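Local coordinates for protein ribokinase (Cryptococcus neoformans var. grubii serotype A, PDB 6CW5) that probably catalyses the ATP- and magnesium-dependent phosphorylation of D-ribose at O-5, giving D-ribose 5-phosphate and ADP, at residues A[18-22]-A[146-151]; A[68-74]-A[92-96]; A[239-243]-A[254-258]; A[202-206]-A[231-237]. All blocks are in the same frame, centred on the assembly; numbering follows the deposited sequence.

Read from the N terminus, the chain first leaves strand 15-18 through 18-22, the opening side of interaction 1, whose partner 146-151 comes more than 120 residues later. Interaction 2 lies wholly within that long excursion, joining 68-74 to 92-96 at one edge of the central sheet, and it touches interaction 1 through Asp69 and Leu68. After 146-151 the remaining contacts follow in series without crossing. Interaction 4 closes the link between helices 196-205 and 220-233, and interaction 3 then closes the hairpin of strands 242-246 and 252-255. These last two pack together through Ile243, Leu231 and Phe237, across the chain's centre from interaction 2.

Interaction 1: A[18-22]-A[146-151]; sequences RGSVN and EVPLSS. With GOL (glycerol), chain B.
Ser151 OG accepts from two nitrogens of a single guanidinium: Arg18 NE donates to it at 3.0 Å and Arg18 NH2 at 2.9 Å. The oxygen lies at the edge of the guanidinium, close to its plane, so this side-on grip limits rotation of the group. Arg18 reaches it with a chain bent at chi2 (64°). Val147 CG2 lies over one guanidinium face, toward its rim, while Val147 CG1 packs 3.5 Å from Gly19 C. At the opposite end, Ser20 OG donates to Glu146 OE1, a bond modelled so short that its length is doubtful; the backbone nitrogens of Gly52 and Lys51 bond to these two oxygens. A glycerol, probably from the crystallisation liquor, bridges the segments, taking a nearly straight bond (178°) from Asn22 ND2 to its O2 at 2.9 Å and donating from O3 to Glu146 OE2 at 2.6 Å. It also bonds to Asp24, Gly50 and Lys51, consistent with the predicted ribose pocket. The contact runs from that predicted site to the start of helix 149-161, beside the end of strand 15-18, Arg18 NH1 bonding Asp69 O of strand 66-73 and Ser150 meeting Ser150 of the second subunit.

Interaction 2: A[68-74]-A[92-96]; sequences LDGAIGD and KLKIV
Lys94 lies along the backbone of 68-74 and ends at Asp69. Its CB stands 4.2 Å from Ala71 CB. CG and CD then skirt the carbonyl of Gly70, and bends at chi3 and chi4 (-77° and -70°) curl the chain back until Lys94 CE is 3.2 Å from Gly70 O. At the tip, Lys94 NZ donates to Lys92 O at 2.8 Å and forms a salt bridge with Asp69 OD1 at 3.1 Å, coming from above the carboxylate plane; a further bond to Gly70 O is weak. Asp69 OD2 is held separately by the hydroxyl of Tyr155. Lys92 O also takes the backbone bond from Gly70 N, the two donors arriving from opposite faces of its carbonyl plane. Further along, Ile72 N meets Lys94 O at 2.8 Å, and Ile72 O receives Val96 N. On the face bearing Ile72, that side chain and Ile95 run side by side, while Leu93 and Ile72 cross at about a right angle, touching through Leu93 CD1 and Ile72 CG2; on the other face Ala71 CB packs on Val96 CG2. Strands 66-73 and 93-96, with helix 77-85 packed on Leu93 and Ile72, make a beta-alpha-beta unit characteristic of the alpha/beta ribokinase fold.

Interaction 3: A[239-243]-A[254-258]; sequences KNVGI and CYEPG
Ile243 and Tyr255 face one another as an antiparallel hydrogen-bonded pair, the two segments running in nearly opposite directions (170° apart). Ile243 N donates to Tyr255 O at 2.8 Å, and Tyr255 N returns a bond to Ile243 O of the same length, the latter more bent at its hydrogen (137°). A CA-H...O contact flanks the pair, Cys254 CA resting 3.5 Å from Ile243 O, and Gly242 CA packs close to Tyr255 O. Towards the outer ends the regular pairing stops, and the segments meet instead through a proline packed against carbonyls. This is the open end of the beta hairpin formed by strands 242-246 and 252-255. Strand 242-246 leads on to Thr246, which binds ADP in a structure of this protein, and to the predicted ATP loop after it, although the contact itself stands away from them. Among the side chains, Pro257 packs against the carbonyls of the loop 239-241: its CB meets Lys239 O at 3.2 Å, its CG meets Asn240 O at 3.6 Å, and its CD lies by Gly242 CA. Tyr255 and Ile243 project from the same sheet face, with Ile243 CD1 4.3 Å from Tyr255 CD2. A chi1 of 170° swings the Tyr255 ring away from its own backbone nitrogen, its edge towards the backbone of 241-243, near Val241 O, and its hydroxyl accepts from Gly258 N at 2.9 Å, linking the ring to the loop after the strand. The ring of His232 meets Tyr255 edge-to-face, and Ile228 of helix 220-233 touches both Tyr255 and Ile243.

Interaction 4: A[202-206]-A[231-237]; sequences LLLAF and LHENDYF
Phe206 and Asn234 come together through two first torsions: chi1 of Phe206 (-65°) sets CG beside the backbone nitrogen and folds the ring back over the last turn of its own helix, and chi1 of Asn234 (-172°) extends its amide across to the helix end. Asn234 ND2 donates to Phe206 O at 3.1 Å, tilted from the carbonyl plane, and so satisfies a carbonyl just past the helix terminus. The other amide atom, Asn234 OD1, accepts from Tyr236 N at 2.8 Å, an Asx turn inside a type I beta turn running from Asn234 to Phe237; the asparagine therefore shapes its own loop while bonding to the other segment. Tyr236 places its CB over one face of the Phe206 ring, 3.7 Å from the ring centroid, in a CH-pi contact, whereas the two rings themselves are slid apart and barely overlap. Leu202 O approaches the opposite face of Phe206. At the ring edge, Leu231 CD1 meets Phe206 CD2 at 3.5 Å and Phe237 CD1 meets Phe206 CE2 at 3.8 Å. Leu202 CD2 touches both Leu231 CD2 and Phe237 CE1 at 4.0 Å, while Leu203 CD2 rests beside the backbone of Leu231. The C-terminal ends of helices 196-205 and 220-233 are thereby joined. Leu202, Leu231 and Phe237 touch Leu192 of strand 191-195, Leu231 and Phe237 also reach Ile243 of strand 242-246, and helix 178-183 packs beside Phe206 through Leu181.

Interaction 1: A[18-22]-A[146-151]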
loop_
_atom_site.group_PDB
_atom_site.type_symbol
_atom_site.label_atom_id
_atom_site.label_comp_id
_atom_site.label_asym_id
_atom_site.label_seq_id
_atom_site.Cartn_x
_atom_site.Cartn_y
_atom_site.Cartn_z
ATOM N N ARG A 18 3.169 12.919 1.725
ATOM C CA ARG A 18 2.260 11.910 1.205
ATOM C C ARG A 18 1.159 11.797 2.251
ATOM O O ARG A 18 1.393 11.278 3.352
ATOM C CB ARG A 18 2.966 10.580 0.975
ATOM C CG ARG A 18 2.037 9.414 0.635
ATOM C CD ARG A 18 1.276 9.578 -0.683
ATOM N NE ARG A 18 0.335 8.463 -0.843
ATOM C CZ ARG A 18 -0.987 8.587 -0.753
ATOM N NH1 ARG A 18 -1.544 9.789 -0.608
ATOM N NH2 ARG A 18 -1.756 7.505 -0.846
ATOM N N GLY A 19 -0.018 12.336 1.952
ATOM C CA GLY A 19 -1.006 12.394 3.019
ATOM C C GLY A 19 -2.337 12.929 2.547
ATOM O O GLY A 19 -2.624 12.996 1.357
ATOM N N SER A 20 -3.143 13.309 3.513
ATOM C CA SER A 20 -4.570 13.528 3.308
ATOM C C SER A 20 -4.901 14.990 3.070
ATOM O O SER A 20 -4.183 15.893 3.508
ATOM C CB SER A 20 -5.311 13.047 4.560
ATOM O OG SER A 20 -4.796 13.737 5.696
ATOM N N VAL A 21 -6.066 15.204 2.442
ATOM C CA VAL A 21 -6.733 16.494 2.347
ATOM C C VAL A 21 -8.152 16.293 2.839
ATOM O O VAL A 21 -8.845 15.388 2.367
ATOM C CB VAL A 21 -6.746 17.020 0.905
ATOM C CG1 VAL A 21 -7.466 18.379 0.815
ATOM C CG2 VAL A 21 -5.311 17.114 0.390
ATOM N N ASN A 22 -8.580 17.124 3.793
ATOM C CA ASN A 22 -9.925 17.044 4.344
ATOM C C ASN A 22 -10.625 18.380 4.198
ATOM O O ASN A 22 -10.006 19.445 4.293
ATOM C CB ASN A 22 -9.935 16.707 5.840
ATOM C CG ASN A 22 -9.467 15.297 6.129
ATOM O OD1 ASN A 22 -9.618 14.397 5.315
ATOM N ND2 ASN A 22 -8.947 15.103 7.306
ATOM N N GLU A 146 -3.712 9.197 7.571
ATOM C CA GLU A 146 -5.063 9.423 7.055
ATOM C C GLU A 146 -5.232 8.948 5.620
ATOM O O GLU A 146 -6.233 9.305 4.982
ATOM C CB GLU A 146 -5.445 10.909 7.147
ATOM C CG GLU A 146 -5.633 11.377 8.593
ATOM C CD GLU A 146 -6.139 12.812 8.743
ATOM O OE1 GLU A 146 -5.972 13.646 7.815
ATOM O OE2 GLU A 146 -6.672 13.111 9.843
ATOM N N VAL A 147 -4.262 8.203 5.089
ATOM C CA VAL A 147 -4.346 7.553 3.784
ATOM C C VAL A 147 -4.094 6.069 4.014
ATOM O O VAL A 147 -3.787 5.689 5.164
ATOM C CB VAL A 147 -3.356 8.186 2.784
ATOM C CG1 VAL A 147 -3.611 9.692 2.739
ATOM C CG2 VAL A 147 -1.881 7.887 3.182
ATOM N N PRO A 148 -4.215 5.190 2.994
ATOM C CA PRO A 148 -4.093 3.753 3.264
ATOM C C PRO A 148 -2.723 3.464 3.826
ATOM O O PRO A 148 -1.721 3.969 3.317
ATOM C CB PRO A 148 -4.255 3.097 1.880
ATOM C CG PRO A 148 -5.126 4.090 1.121
ATOM C CD PRO A 148 -4.627 5.440 1.590
ATOM N N LEU A 149 -2.682 2.638 4.879
ATOM C CA LEU A 149 -1.395 2.425 5.546
ATOM C C LEU A 149 -0.376 1.819 4.592
ATOM O O LEU A 149 0.816 2.128 4.670
ATOM C CB LEU A 149 -1.564 1.528 6.768
ATOM C CG LEU A 149 -0.272 1.205 7.563
ATOM C CD1 LEU A 149 0.410 2.487 8.047
ATOM C CD2 LEU A 149 -0.619 0.243 8.759
ATOM N N SER A 150 -0.814 0.925 3.692
ATOM C CA SER A 150 0.146 0.328 2.778
ATOM C C SER A 150 0.852 1.396 1.953
ATOM O O SER A 150 2.028 1.220 1.583
ATOM C CB SER A 150 -0.523 -0.700 1.857
ATOM O OG SER A 150 -1.453 -0.095 0.974
ATOM N N SER A 151 0.158 2.491 1.640
ATOM C CA SER A 151 0.780 3.556 0.842
ATOM C C SER A 151 1.794 4.321 1.682
ATOM O O SER A 151 2.937 4.534 1.258
ATOM C CB SER A 151 -0.308 4.477 0.267
ATOM O OG SER A 151 0.233 5.448 -0.639
HETATM C C1 GOL B . -7.275 18.422 10.716
HETATM O O1 GOL B . -7.620 19.631 9.981
HETATM C C2 GOL B . -8.430 17.427 10.452
HETATM O O2 GOL B . -8.722 17.325 9.100
HETATM C C3 GOL B . -8.052 16.071 11.079
HETATM O O3 GOL B . -6.879 15.639 10.392
#

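Interaction 2: A[68-74]-A[92-96]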
loop_
_atom_site.group_PDB
_atom_site.type_symbol
_atom_site.label_atom_id
_atom_site.label_comp_id
_atom_site.label_asym_id
_atom_site.label_seq_id
_atom_site.Cartn_x
_atom_site.Cartn_y
_atom_site.Cartn_z
ATOM N N LEU A 68 2.644 18.091 -2.307
ATOM C CA LEU A 68 1.668 17.201 -1.678
ATOM C C LEU A 68 1.223 16.128 -2.668
ATOM O O LEU A 68 0.917 16.434 -3.834
ATOM C CB LEU A 68 0.461 17.997 -1.167
ATOM C CG LEU A 68 -0.662 17.165 -0.535
ATOM C CD1 LEU A 68 -0.180 16.454 0.732
ATOM C CD2 LEU A 68 -1.888 18.058 -0.228
ATOM N N ASP A 69 1.277 14.861 -2.235
ATOM C CA ASP A 69 0.890 13.715 -3.055
ATOM C C ASP A 69 -0.346 13.093 -2.398
ATOM O O ASP A 69 -0.281 12.637 -1.258
ATOM C CB ASP A 69 2.062 12.721 -3.140
ATOM C CG ASP A 69 1.761 11.491 -3.972
ATOM O OD1 ASP A 69 0.589 11.116 -4.138
ATOM O OD2 ASP A 69 2.721 10.850 -4.404
ATOM N N GLY A 70 -1.472 13.074 -3.108
ATOM C CA GLY A 70 -2.696 12.555 -2.511
ATOM C C GLY A 70 -3.847 12.750 -3.477
ATOM O O GLY A 70 -3.622 12.812 -4.686
ATOM N N ALA A 71 -5.075 12.857 -2.975
ATOM C CA ALA A 71 -6.200 12.958 -3.894
ATOM C C ALA A 71 -7.351 13.707 -3.241
ATOM O O ALA A 71 -7.575 13.608 -2.030
ATOM C CB ALA A 71 -6.677 11.576 -4.342
ATOM N N ILE A 72 -8.110 14.415 -4.072
ATOM C CA ILE A 72 -9.337 15.089 -3.654
ATOM C C ILE A 72 -10.433 14.736 -4.648
ATOM O O ILE A 72 -10.181 14.175 -5.718
ATOM C CB ILE A 72 -9.179 16.623 -3.577
ATOM C CG1 ILE A 72 -8.737 17.168 -4.947
ATOM C CG2 ILE A 72 -8.181 16.985 -2.463
ATOM C CD1 ILE A 72 -8.867 18.699 -5.067
ATOM N N GLY A 73 -11.668 15.114 -4.296
ATOM C CA GLY A 73 -12.725 15.129 -5.282
ATOM C C GLY A 73 -12.894 16.508 -5.895
ATOM O O GLY A 73 -12.252 17.466 -5.467
ATOM N N ASP A 74 -13.777 16.584 -6.901
ATOM C CA ASP A 74 -14.131 17.869 -7.506
ATOM C C ASP A 74 -14.449 18.917 -6.449
ATOM O O ASP A 74 -14.128 20.100 -6.617
ATOM C CB ASP A 74 -15.345 17.707 -8.425
ATOM C CG ASP A 74 -14.978 17.302 -9.832
ATOM O OD1 ASP A 74 -13.792 17.026 -10.093
ATOM O OD2 ASP A 74 -15.891 17.272 -10.689
ATOM N N LYS A 92 0.948 16.231 -7.980
ATOM C CA LYS A 92 0.600 14.884 -7.541
ATOM C C LYS A 92 -0.655 14.862 -6.688
ATOM O O LYS A 92 -0.927 13.848 -6.040
ATOM C CB LYS A 92 1.755 14.263 -6.755
ATOM C CG LYS A 92 3.091 14.260 -7.516
ATOM C CD LYS A 92 3.102 13.258 -8.634
ATOM C CE LYS A 92 4.526 13.089 -9.187
ATOM N NZ LYS A 92 5.051 14.329 -9.850
ATOM N N LEU A 93 -1.415 15.957 -6.656
ATOM C CA LEU A 93 -2.682 16.013 -5.920
ATOM C C LEU A 93 -3.778 15.747 -6.947
ATOM O O LEU A 93 -4.176 16.636 -7.714
ATOM C CB LEU A 93 -2.855 17.343 -5.195
ATOM C CG LEU A 93 -4.159 17.465 -4.387
ATOM C CD1 LEU A 93 -4.227 16.386 -3.312
ATOM C CD2 LEU A 93 -4.278 18.831 -3.758
ATOM N N LYS A 94 -4.235 14.496 -6.979
ATOM C CA LYS A 94 -5.109 14.015 -8.025
ATOM C C LYS A 94 -6.539 14.440 -7.732
ATOM O O LYS A 94 -6.962 14.461 -6.577
ATOM C CB LYS A 94 -5.014 12.491 -8.125
ATOM C CG LYS A 94 -3.608 12.027 -8.619
ATOM C CD LYS A 94 -3.256 10.600 -8.216
ATOM C CE LYS A 94 -2.835 10.480 -6.750
ATOM N NZ LYS A 94 -1.508 11.089 -6.419
ATOM N N ILE A 95 -7.281 14.758 -8.792
ATOM C CA ILE A 95 -8.700 15.068 -8.685
ATOM C C ILE A 95 -9.468 13.871 -9.220
ATOM O O ILE A 95 -9.346 13.519 -10.404
ATOM C CB ILE A 95 -9.051 16.347 -9.454
ATOM C CG1 ILE A 95 -8.236 17.527 -8.903
ATOM C CG2 ILE A 95 -10.535 16.614 -9.354
ATOM C CD1 ILE A 95 -8.306 18.786 -9.780
ATOM N N VAL A 96 -10.283 13.265 -8.372
ATOM C CA VAL A 96 -10.897 11.974 -8.659
ATOM C C VAL A 96 -12.344 12.203 -9.039
ATOM O O VAL A 96 -13.114 12.748 -8.244
ATOM C CB VAL A 96 -10.810 11.030 -7.454
ATOM C CG1 VAL A 96 -11.357 9.666 -7.823
ATOM C CG2 VAL A 96 -9.375 10.928 -6.988
HETATM O O HOH W 1 2.504 17.349 -5.968
HETATM O O HOH W 2 -14.843 14.543 -8.266
#

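Interaction 3: A[239-243]-A[254-258]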
loop_
_atom_site.group_PDB
_atom_site.type_symbol
_atom_site.label_atom_id
_atom_site.label_comp_id
_atom_site.label_asym_id
_atom_site.label_seq_id
_atom_site.Cartn_x
_atom_site.Cartn_y
_atom_site.Cartn_z
ATOM N N LYS A 239 16.386 1.950 17.312
ATOM C CA LYS A 239 17.261 2.927 17.971
ATOM C C LYS A 239 17.644 4.083 17.057
ATOM O O LYS A 239 18.273 5.038 17.513
ATOM C CB LYS A 239 18.502 2.215 18.495
ATOM C CG LYS A 239 18.163 1.328 19.715
ATOM C CD LYS A 239 19.401 0.679 20.331
ATOM C CE LYS A 239 19.022 -0.194 21.553
ATOM N NZ LYS A 239 20.230 -1.023 21.980
ATOM N N ASN A 240 17.271 4.035 15.786
ATOM C CA ASN A 240 17.684 5.085 14.868
ATOM C C ASN A 240 16.687 6.246 14.796
ATOM O O ASN A 240 16.987 7.238 14.131
ATOM C CB ASN A 240 17.920 4.458 13.503
ATOM C CG ASN A 240 19.067 3.462 13.552
ATOM O OD1 ASN A 240 20.066 3.714 14.220
ATOM N ND2 ASN A 240 18.910 2.320 12.907
ATOM N N VAL A 241 15.568 6.162 15.502
ATOM C CA VAL A 241 14.459 7.112 15.372
ATOM C C VAL A 241 14.607 8.228 16.404
ATOM O O VAL A 241 14.695 7.954 17.605
ATOM C CB VAL A 241 13.107 6.404 15.542
ATOM C CG1 VAL A 241 11.943 7.401 15.281
ATOM C CG2 VAL A 241 12.985 5.190 14.610
ATOM N N GLY A 242 14.647 9.489 15.938
ATOM C CA GLY A 242 14.507 10.610 16.855
ATOM C C GLY A 242 13.041 10.814 17.219
ATOM O O GLY A 242 12.138 10.452 16.466
ATOM N N ILE A 243 12.793 11.373 18.402
ATOM C CA ILE A 243 11.422 11.525 18.898
ATOM C C ILE A 243 11.184 12.968 19.338
ATOM O O ILE A 243 11.976 13.532 20.102
ATOM C CB ILE A 243 11.117 10.562 20.064
ATOM C CG1 ILE A 243 11.218 9.103 19.589
ATOM C CG2 ILE A 243 9.720 10.851 20.645
ATOM C CD1 ILE A 243 11.533 8.080 20.698
ATOM N N CYS A 254 12.377 16.735 23.029
ATOM C CA CYS A 254 13.086 16.385 21.808
ATOM C C CYS A 254 14.183 15.392 22.165
ATOM O O CYS A 254 14.885 15.573 23.169
ATOM C CB CYS A 254 13.664 17.654 21.140
ATOM S SG CYS A 254 14.756 17.394 19.709
ATOM N N TYR A 255 14.321 14.344 21.354
ATOM C CA TYR A 255 15.300 13.294 21.615
ATOM C C TYR A 255 15.939 12.869 20.303
ATOM O O TYR A 255 15.240 12.424 19.388
ATOM C CB TYR A 255 14.651 12.077 22.298
ATOM C CG TYR A 255 15.559 10.872 22.365
ATOM C CD1 TYR A 255 16.547 10.790 23.337
ATOM C CD2 TYR A 255 15.443 9.830 21.454
ATOM C CE1 TYR A 255 17.392 9.697 23.401
ATOM C CE2 TYR A 255 16.280 8.732 21.513
ATOM C CZ TYR A 255 17.254 8.675 22.494
ATOM O OH TYR A 255 18.103 7.593 22.575
ATOM N N GLU A 256 17.262 12.989 20.221
ATOM C CA GLU A 256 18.024 12.315 19.171
ATOM C C GLU A 256 18.666 11.059 19.720
ATOM O O GLU A 256 19.116 11.044 20.879
ATOM C CB GLU A 256 19.118 13.225 18.588
ATOM C CG GLU A 256 18.583 14.514 18.038
ATOM C CD GLU A 256 19.688 15.370 17.475
ATOM O OE1 GLU A 256 20.230 16.203 18.228
ATOM O OE2 GLU A 256 20.030 15.174 16.292
ATOM N N PRO A 257 18.701 10.002 18.912
ATOM C CA PRO A 257 19.244 8.722 19.380
ATOM C C PRO A 257 20.552 8.876 20.143
ATOM O O PRO A 257 21.504 9.490 19.649
ATOM C CB PRO A 257 19.455 7.941 18.077
ATOM C CG PRO A 257 18.388 8.460 17.182
ATOM C CD PRO A 257 18.257 9.936 17.506
ATOM N N GLY A 258 20.569 8.363 21.367
ATOM C CA GLY A 258 21.751 8.359 22.195
ATOM C C GLY A 258 22.020 9.649 22.932
ATOM O O GLY A 258 22.992 9.708 23.692
#

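Interaction 4: A[202-206]-A[231-237]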
loop_
_atom_site.group_PDB
_atom_site.type_symbol
_atom_site.label_atom_id
_atom_site.label_comp_id
_atom_site.label_asym_id
_atom_site.label_seq_id
_atom_site.Cartn_x
_atom_site.Cartn_y
_atom_site.Cartn_z
ATOM N N LEU A 202 2.016 3.945 21.739
ATOM C CA LEU A 202 3.116 3.105 21.273
ATOM C C LEU A 202 3.663 2.251 22.410
ATOM O O LEU A 202 3.892 1.043 22.250
ATOM C CB LEU A 202 4.236 3.960 20.686
ATOM C CG LEU A 202 4.162 4.143 19.162
ATOM C CD1 LEU A 202 2.969 5.037 18.793
ATOM C CD2 LEU A 202 5.496 4.749 18.709
ATOM N N LEU A 203 3.934 2.877 23.556
ATOM C CA LEU A 203 4.492 2.112 24.666
ATOM C C LEU A 203 3.573 0.958 25.042
ATOM O O LEU A 203 4.041 -0.156 25.297
ATOM C CB LEU A 203 4.736 3.035 25.871
ATOM C CG LEU A 203 5.991 3.894 25.694
ATOM C CD1 LEU A 203 5.967 5.028 26.690
ATOM C CD2 LEU A 203 7.277 3.059 25.876
ATOM N N LEU A 204 2.255 1.209 25.071
ATOM C CA LEU A 204 1.305 0.155 25.415
ATOM C C LEU A 204 1.320 -0.951 24.371
ATOM O O LEU A 204 1.252 -2.134 24.711
ATOM C CB LEU A 204 -0.115 0.717 25.535
ATOM C CG LEU A 204 -0.507 1.450 26.817
ATOM C CD1 LEU A 204 -1.904 2.053 26.675
ATOM C CD2 LEU A 204 -0.448 0.494 27.989
ATOM N N ALA A 205 1.390 -0.585 23.086
ATOM C CA ALA A 205 1.418 -1.610 22.050
ATOM C C ALA A 205 2.706 -2.416 22.119
ATOM O O ALA A 205 2.743 -3.562 21.650
ATOM C CB ALA A 205 1.250 -0.966 20.660
ATOM N N PHE A 206 3.768 -1.835 22.670
ATOM C CA PHE A 206 5.074 -2.475 22.706
ATOM C C PHE A 206 5.315 -3.194 24.031
ATOM O O PHE A 206 6.465 -3.529 24.358
ATOM C CB PHE A 206 6.185 -1.437 22.450
ATOM C CG PHE A 206 6.128 -0.832 21.059
ATOM C CD1 PHE A 206 5.296 -1.404 20.093
ATOM C CD2 PHE A 206 6.931 0.258 20.726
ATOM C CE1 PHE A 206 5.230 -0.864 18.805
ATOM C CE2 PHE A 206 6.890 0.799 19.446
ATOM C CZ PHE A 206 6.033 0.236 18.495
ATOM N N LEU A 231 11.008 3.900 25.025
ATOM C CA LEU A 231 10.649 3.602 23.646
ATOM C C LEU A 231 11.900 3.379 22.823
ATOM O O LEU A 231 11.979 2.415 22.057
ATOM C CB LEU A 231 9.794 4.738 23.079
ATOM C CG LEU A 231 9.282 4.582 21.653
ATOM C CD1 LEU A 231 8.489 3.286 21.525
ATOM C CD2 LEU A 231 8.412 5.794 21.221
ATOM N N HIS A 232 12.922 4.222 23.027
ATOM C CA HIS A 232 14.164 4.093 22.278
ATOM C C HIS A 232 14.743 2.694 22.383
ATOM O O HIS A 232 15.247 2.154 21.396
ATOM C CB HIS A 232 15.191 5.118 22.790
ATOM C CG HIS A 232 16.564 4.936 22.221
ATOM N ND1 HIS A 232 16.850 5.209 20.898
ATOM C CD2 HIS A 232 17.736 4.549 22.789
ATOM C CE1 HIS A 232 18.136 4.993 20.676
ATOM N NE2 HIS A 232 18.692 4.571 21.801
ATOM N N GLU A 233 14.698 2.099 23.582
ATOM C CA GLU A 233 15.300 0.802 23.851
ATOM C C GLU A 233 14.398 -0.368 23.499
ATOM O O GLU A 233 14.847 -1.522 23.589
ATOM C CB GLU A 233 15.649 0.662 25.335
ATOM C CG GLU A 233 16.447 1.785 25.909
ATOM C CD GLU A 233 17.913 1.647 25.628
ATOM O OE1 GLU A 233 18.397 0.505 25.456
ATOM O OE2 GLU A 233 18.583 2.690 25.583
ATOM N N ASN A 234 13.155 -0.116 23.110
ATOM C CA ASN A 234 12.189 -1.199 22.981
ATOM C C ASN A 234 12.440 -1.976 21.688
ATOM O O ASN A 234 12.613 -1.377 20.627
ATOM C CB ASN A 234 10.760 -0.629 23.008
ATOM C CG ASN A 234 9.730 -1.719 23.068
ATOM O OD1 ASN A 234 9.544 -2.411 22.086
ATOM N ND2 ASN A 234 9.099 -1.926 24.242
ATOM N N ASP A 235 12.445 -3.311 21.768
ATOM C CA ASP A 235 12.813 -4.096 20.591
ATOM C C ASP A 235 11.807 -3.994 19.457
ATOM O O ASP A 235 12.148 -4.355 18.324
ATOM C CB ASP A 235 12.985 -5.571 20.939
ATOM C CG ASP A 235 14.170 -5.824 21.859
ATOM O OD1 ASP A 235 15.145 -5.050 21.802
ATOM O OD2 ASP A 235 14.109 -6.801 22.636
ATOM N N TYR A 236 10.571 -3.547 19.723
ATOM C CA TYR A 236 9.626 -3.343 18.626
ATOM C C TYR A 236 9.909 -2.066 17.860
ATOM O O TYR A 236 9.419 -1.907 16.730
ATOM C CB TYR A 236 8.175 -3.282 19.131
ATOM C CG TYR A 236 7.565 -4.591 19.574
ATOM C CD1 TYR A 236 7.253 -5.585 18.654
ATOM C CD2 TYR A 236 7.263 -4.822 20.918
ATOM C CE1 TYR A 236 6.685 -6.792 19.064
ATOM C CE2 TYR A 236 6.693 -6.031 21.336
ATOM C CZ TYR A 236 6.405 -6.999 20.405
ATOM O OH TYR A 236 5.845 -8.187 20.804
ATOM N N PHE A 237 10.684 -1.159 18.447
ATOM C CA PHE A 237 10.919 0.160 17.875
ATOM C C PHE A 237 12.235 0.087 17.102
ATOM O O PHE A 237 12.621 -0.990 16.638
ATOM C CB PHE A 237 10.952 1.201 19.010
ATOM C CG PHE A 237 10.697 2.635 18.571
ATOM C CD1 PHE A 237 9.556 2.970 17.844
ATOM C CD2 PHE A 237 11.599 3.637 18.919
ATOM C CE1 PHE A 237 9.311 4.288 17.475
ATOM C CE2 PHE A 237 11.388 4.951 18.529
ATOM C CZ PHE A 237 10.249 5.280 17.797
#